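Local coordinates for Alpha/beta hydrolase (Paenibacillus sp. VTT E-133280, PDB 6TJ2), which probably hydrolyses methyl salicylate to salicylic acid, as an extracellular bacterial esterase homologous to tobacco salicylic acid binding protein 2, at residues Y228-T232 against M275-M279; I134-V138 against K281-D285. All coordinates share one frame; numbering follows the deposited sequence.

In the fold
Both contacts dock helix 272-283, the last helix of the chain, onto one side of the central parallel sheet of this alpha/beta hydrolase. Interaction 1 uses a middle turn of the helix against strand 226-231; interaction 2 uses its C-terminal end and the last residues of the chain against strand 134-139, the neighbouring strand in the sheet. Their centres lie about 12 Å apart, and they meet where Leu-229 CB packs on Ala-282 CB at 4.2 Å. Along the chain, the two segments of interaction 1 fall between the two of interaction 2. The C-terminal helix thus lies across two neighbouring strands that are far apart in sequence, with an apolar core at one end and a polar, partly open margin at the other.

Interaction 1: residues Y228-T232 against M275-M279; sequences YLYLT and MAELM
Leu-229 and Leu-231, two residues apart on one strand, push their forked ends into the surface of the helix formed by Met-275, Leu-278 and Met-279. Leu-229 straddles the start of the Leu-278 side chain: CD1 lies 3.8 Å from Leu-278 CB and CD2 4.0 Å from the same Leu-278 CB. The two side chains stand at about a right angle. With CG anti to the backbone N (chi1 174°), the fork of Leu-229 also carries CD2 to 3.9 Å from Met-279 CG, seating it in the hollow bounded by Leu-278, Met-279 and, farther off, the Met-275 methyl. Met-275 meets Leu-231 differently, tip to tip. Its chain bends at both chi2 and chi3, folding the thioether so that Met-275 SD comes 3.8 Å from Leu-231 CD1, with the sulfur also near the other methyl of that leucine. Leu-231 CD2 crosses Leu-278 at a slant, 4.0 Å from Leu-278 CD1. Leu-278 is therefore the bump between the two strand leucines, touched at its base by one and at its end by the other. All five residues are buried, and the contact is wholly apolar. The strand and helix segments run roughly antiparallel (149°), their local axes 10.1 Å apart, as the C-terminal helix lies across the sheet of this alpha/beta-hydrolase fold. Strand 256-260 supplies Ile-258 against both Leu-229 and Leu-278, while helix 61-69 meets Met-275 and Met-279 through Thr-63.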
loop_
_atom_site.group_PDB
_atom_site.type_symbol
_atom_site.label_atom_id
_atom_site.label_comp_id
_atom_site.label_asym_id
_atom_site.label_seq_id
_atom_site.Cartn_x
_atom_site.Cartn_y
_atom_site.Cartn_z
ATOM N N TYR A 228 0.338 10.600 -11.412
ATOM C CA TYR A 228 1.263 10.392 -10.297
ATOM C C TYR A 228 1.787 8.993 -10.412
ATOM O O TYR A 228 1.003 8.014 -10.375
ATOM C CB TYR A 228 0.606 10.629 -8.933
ATOM C CG TYR A 228 1.602 10.918 -7.828
ATOM C CD1 TYR A 228 2.359 9.912 -7.244
ATOM C CD2 TYR A 228 1.835 12.225 -7.391
ATOM C CE1 TYR A 228 3.334 10.169 -6.314
ATOM C CE2 TYR A 228 2.815 12.490 -6.440
ATOM C CZ TYR A 228 3.585 11.475 -5.949
ATOM O OH TYR A 228 4.571 11.760 -5.024
ATOM N N LEU A 229 3.107 8.871 -10.561
ATOM C CA LEU A 229 3.844 7.606 -10.623
ATOM C C LEU A 229 4.516 7.391 -9.274
ATOM O O LEU A 229 5.329 8.212 -8.869
ATOM C CB LEU A 229 4.839 7.674 -11.807
ATOM C CG LEU A 229 5.786 6.470 -11.899
ATOM C CD1 LEU A 229 5.079 5.112 -11.960
ATOM C CD2 LEU A 229 6.755 6.634 -13.083
ATOM N N TYR A 230 4.130 6.327 -8.571
ATOM C CA TYR A 230 4.548 6.044 -7.203
ATOM C C TYR A 230 5.250 4.734 -7.111
ATOM O O TYR A 230 4.672 3.728 -7.576
ATOM C CB TYR A 230 3.320 6.054 -6.289
ATOM C CG TYR A 230 3.604 5.724 -4.853
ATOM C CD1 TYR A 230 2.957 4.665 -4.270
ATOM C CD2 TYR A 230 4.529 6.431 -4.101
ATOM C CE1 TYR A 230 3.138 4.377 -2.935
ATOM C CE2 TYR A 230 4.775 6.090 -2.781
ATOM C CZ TYR A 230 4.067 5.078 -2.204
ATOM O OH TYR A 230 4.314 4.820 -0.851
ATOM N N LEU A 231 6.412 4.697 -6.506
ATOM C CA LEU A 231 7.119 3.456 -6.189
ATOM C C LEU A 231 6.948 3.144 -4.704
ATOM O O LEU A 231 7.173 3.995 -3.860
ATOM C CB LEU A 231 8.591 3.515 -6.570
ATOM C CG LEU A 231 8.900 3.962 -7.992
ATOM C CD1 LEU A 231 10.404 3.969 -8.233
ATOM C CD2 LEU A 231 8.219 3.049 -9.018
ATOM N N THR A 232 6.514 1.914 -4.402
ATOM C CA THR A 232 5.929 1.661 -3.064
ATOM C C THR A 232 6.965 1.541 -1.942
ATOM O O THR A 232 6.524 1.553 -0.791
ATOM C CB THR A 232 5.060 0.413 -3.072
ATOM O OG1 THR A 232 5.860 -0.746 -3.289
ATOM C CG2 THR A 232 3.951 0.476 -4.107
ATOM N N MET A 275 11.449 1.226 -15.354
ATOM C CA MET A 275 11.078 2.618 -15.096
ATOM C C MET A 275 10.587 3.336 -16.335
ATOM O O MET A 275 9.582 4.068 -16.288
ATOM C CB MET A 275 12.224 3.419 -14.461
ATOM C CG MET A 275 12.579 2.978 -13.065
ATOM S SD MET A 275 11.171 3.021 -11.874
ATOM C CE MET A 275 10.505 4.628 -12.286
ATOM N N ALA A 276 11.255 3.125 -17.465
ATOM C CA ALA A 276 10.807 3.712 -18.744
ATOM C C ALA A 276 9.399 3.237 -19.052
ATOM O O ALA A 276 8.546 4.037 -19.423
ATOM C CB ALA A 276 11.793 3.326 -19.824
ATOM N N GLU A 277 9.120 1.957 -18.862
ATOM C CA GLU A 277 7.767 1.440 -19.130
ATOM C C GLU A 277 6.743 2.097 -18.210
ATOM O O GLU A 277 5.647 2.429 -18.671
ATOM C CB GLU A 277 7.756 -0.077 -18.984
ATOM C CG GLU A 277 8.588 -0.796 -20.022
ATOM C CD GLU A 277 8.762 -2.274 -19.677
ATOM O OE1 GLU A 277 8.367 -2.712 -18.553
ATOM O OE2 GLU A 277 9.296 -2.989 -20.516
ATOM N N LEU A 278 7.080 2.291 -16.960
ATOM C CA LEU A 278 6.172 2.963 -16.031
ATOM C C LEU A 278 5.921 4.413 -16.409
ATOM O O LEU A 278 4.784 4.935 -16.318
ATOM C CB LEU A 278 6.674 2.912 -14.586
ATOM C CG LEU A 278 6.627 1.515 -13.951
ATOM C CD1 LEU A 278 7.414 1.503 -12.672
ATOM C CD2 LEU A 278 5.167 1.077 -13.723
ATOM N N MET A 279 6.966 5.083 -16.892
ATOM C CA MET A 279 6.813 6.488 -17.301
ATOM C C MET A 279 5.946 6.586 -18.535
ATOM O O MET A 279 5.155 7.527 -18.650
ATOM C CB MET A 279 8.191 7.113 -17.546
ATOM C CG MET A 279 8.947 7.269 -16.247
ATOM S SD MET A 279 10.636 7.754 -16.529
ATOM C CE MET A 279 11.127 8.387 -14.926
#

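Interaction 2: residues I134-V138 against K281-D285; sequences IKRIV and KAGRD
Lys-135 reaches across to the carboxylate of Asp-285, the last residue of the chain, and the two side chains cross at about a right angle. NZ of Lys-135 lies 3.1 Å from Asp-285 OD2, a salt bridge that meets this oxygen on its syn side, 24° out of the carboxylate plane; the second bond, to OD1, is weak. Bends at chi3 and chi4 curl the lysine chain so that its methylenes run past OD1 before the ammonium turns in. Arg-136 approaches the chain end from the next position. Its CD sits 3.4 Å from Ala-282 O, and the guanidinium stands obliquely to the carbonyls of Ala-282, Gly-283 and Arg-284. A water in the guanidinium plane accepts from Arg-136 NE at 2.7 Å and donates to Gly-283 O and to Asp-285 OD1. The carboxylate is thus gripped by lysine and linked through water to arginine, fastening the chain terminus to the central sheet of the alpha/beta-hydrolase fold. Deeper in, Val-138 sets CG1 4.0 Å from Ala-282 CB, and its CG2 packs against Gly-283 CA and the carbonyl of Ala-282. Arg-136 NH1 bonds Ser-227 OG of the adjoining strand 226-231 and bridges to Asp-184 of the third subunit. Val-138 also packs against Ile-112 and Leu-114 of strand 111-117; the helix end lies over the inner strands of the sheet, near the start of strand 134-139.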
loop_
_atom_site.group_PDB
_atom_site.type_symbol
_atom_site.label_atom_id
_atom_site.label_comp_id
_atom_site.label_asym_id
_atom_site.label_seq_id
_atom_site.Cartn_x
_atom_site.Cartn_y
_atom_site.Cartn_z
ATOM N N ILE A 134 2.289 21.992 -22.895
ATOM C CA ILE A 134 2.361 20.751 -22.094
ATOM C C ILE A 134 1.172 19.842 -22.407
ATOM O O ILE A 134 0.011 20.300 -22.288
ATOM C CB ILE A 134 2.450 21.121 -20.609
ATOM C CG1 ILE A 134 3.706 21.944 -20.303
ATOM C CG2 ILE A 134 2.393 19.853 -19.768
ATOM C CD1 ILE A 134 3.643 22.606 -18.956
ATOM N N LYS A 135 1.467 18.612 -22.779
ATOM C CA LYS A 135 0.447 17.574 -23.022
ATOM C C LYS A 135 -0.101 17.005 -21.699
ATOM O O LYS A 135 -1.303 16.743 -21.587
ATOM C CB LYS A 135 1.044 16.486 -23.918
ATOM C CG LYS A 135 0.147 15.290 -24.235
ATOM C CD LYS A 135 0.938 14.097 -24.746
ATOM C CE LYS A 135 0.816 13.775 -26.204
ATOM N NZ LYS A 135 -0.607 13.756 -26.636
ATOM N N ARG A 136 0.788 16.727 -20.745
ATOM C CA ARG A 136 0.453 16.029 -19.482
ATOM C C ARG A 136 1.588 16.311 -18.508
ATOM O O ARG A 136 2.753 16.429 -18.941
ATOM C CB ARG A 136 0.251 14.531 -19.744
ATOM C CG ARG A 136 -0.074 13.692 -18.514
ATOM C CD ARG A 136 -0.515 12.272 -18.843
ATOM N NE ARG A 136 -1.848 12.202 -19.361
ATOM C CZ ARG A 136 -2.966 12.008 -18.606
ATOM N NH1 ARG A 136 -3.017 11.824 -17.268
ATOM N NH2 ARG A 136 -4.121 11.999 -19.255
ATOM N N ILE A 137 1.245 16.422 -17.245
ATOM C CA ILE A 137 2.223 16.667 -16.157
ATOM C C ILE A 137 2.287 15.416 -15.301
ATOM O O ILE A 137 1.221 14.924 -14.842
ATOM C CB ILE A 137 1.839 17.896 -15.357
ATOM C CG1 ILE A 137 1.668 19.141 -16.223
ATOM C CG2 ILE A 137 2.851 18.099 -14.261
ATOM C CD1 ILE A 137 0.983 20.287 -15.464
ATOM N N VAL A 138 3.469 14.854 -15.114
ATOM C CA VAL A 138 3.656 13.593 -14.375
ATOM C C VAL A 138 4.487 13.887 -13.146
ATOM O O VAL A 138 5.636 14.347 -13.279
ATOM C CB VAL A 138 4.285 12.491 -15.246
ATOM C CG1 VAL A 138 4.508 11.232 -14.426
ATOM C CG2 VAL A 138 3.413 12.218 -16.460
ATOM N N LYS A 281 3.474 4.427 -19.166
ATOM C CA LYS A 281 2.119 4.141 -18.632
ATOM C C LYS A 281 1.515 5.364 -17.943
ATOM O O LYS A 281 0.319 5.647 -18.058
ATOM C CB LYS A 281 2.187 3.019 -17.607
ATOM C CG LYS A 281 2.041 1.610 -18.156
ATOM C CD LYS A 281 1.980 0.610 -16.984
ATOM C CE LYS A 281 0.663 0.312 -16.293
ATOM N NZ LYS A 281 0.777 -0.999 -15.570
ATOM N N ALA A 282 2.360 6.218 -17.321
ATOM C CA ALA A 282 1.924 7.440 -16.654
ATOM C C ALA A 282 1.746 8.599 -17.651
ATOM O O ALA A 282 0.884 9.436 -17.464
ATOM C CB ALA A 282 2.908 7.764 -15.551
ATOM N N GLY A 283 2.530 8.608 -18.738
ATOM C CA GLY A 283 2.574 9.744 -19.674
ATOM C C GLY A 283 1.691 9.620 -20.893
ATOM O O GLY A 283 1.325 10.669 -21.485
ATOM N N ARG A 284 1.309 8.402 -21.287
ATOM C CA ARG A 284 0.571 8.157 -22.530
ATOM C C ARG A 284 -0.802 8.762 -22.459
ATOM O O ARG A 284 -1.351 8.990 -21.376
ATOM C CB ARG A 284 0.502 6.678 -22.842
ATOM C CG ARG A 284 -0.313 5.878 -21.832
ATOM C CD ARG A 284 -0.252 4.423 -22.181
ATOM N NE ARG A 284 -0.911 3.604 -21.175
ATOM C CZ ARG A 284 -0.994 2.289 -21.232
ATOM N NH1 ARG A 284 -0.645 1.624 -22.315
ATOM N NH2 ARG A 284 -1.484 1.610 -20.192
ATOM N N ASP A 285 -1.399 9.055 -23.608
ATOM C CA ASP A 285 -2.825 9.465 -23.625
ATOM C C ASP A 285 -3.805 8.378 -23.069
ATOM O O ASP A 285 -3.354 7.173 -23.115
ATOM C CB ASP A 285 -3.170 9.834 -25.052
ATOM C CG ASP A 285 -2.578 11.161 -25.469
ATOM O OD1 ASP A 285 -2.344 12.057 -24.561
ATOM O OD2 ASP A 285 -2.536 11.351 -26.716
HETATM O O HOH W 1 -1.077 12.222 -21.981
#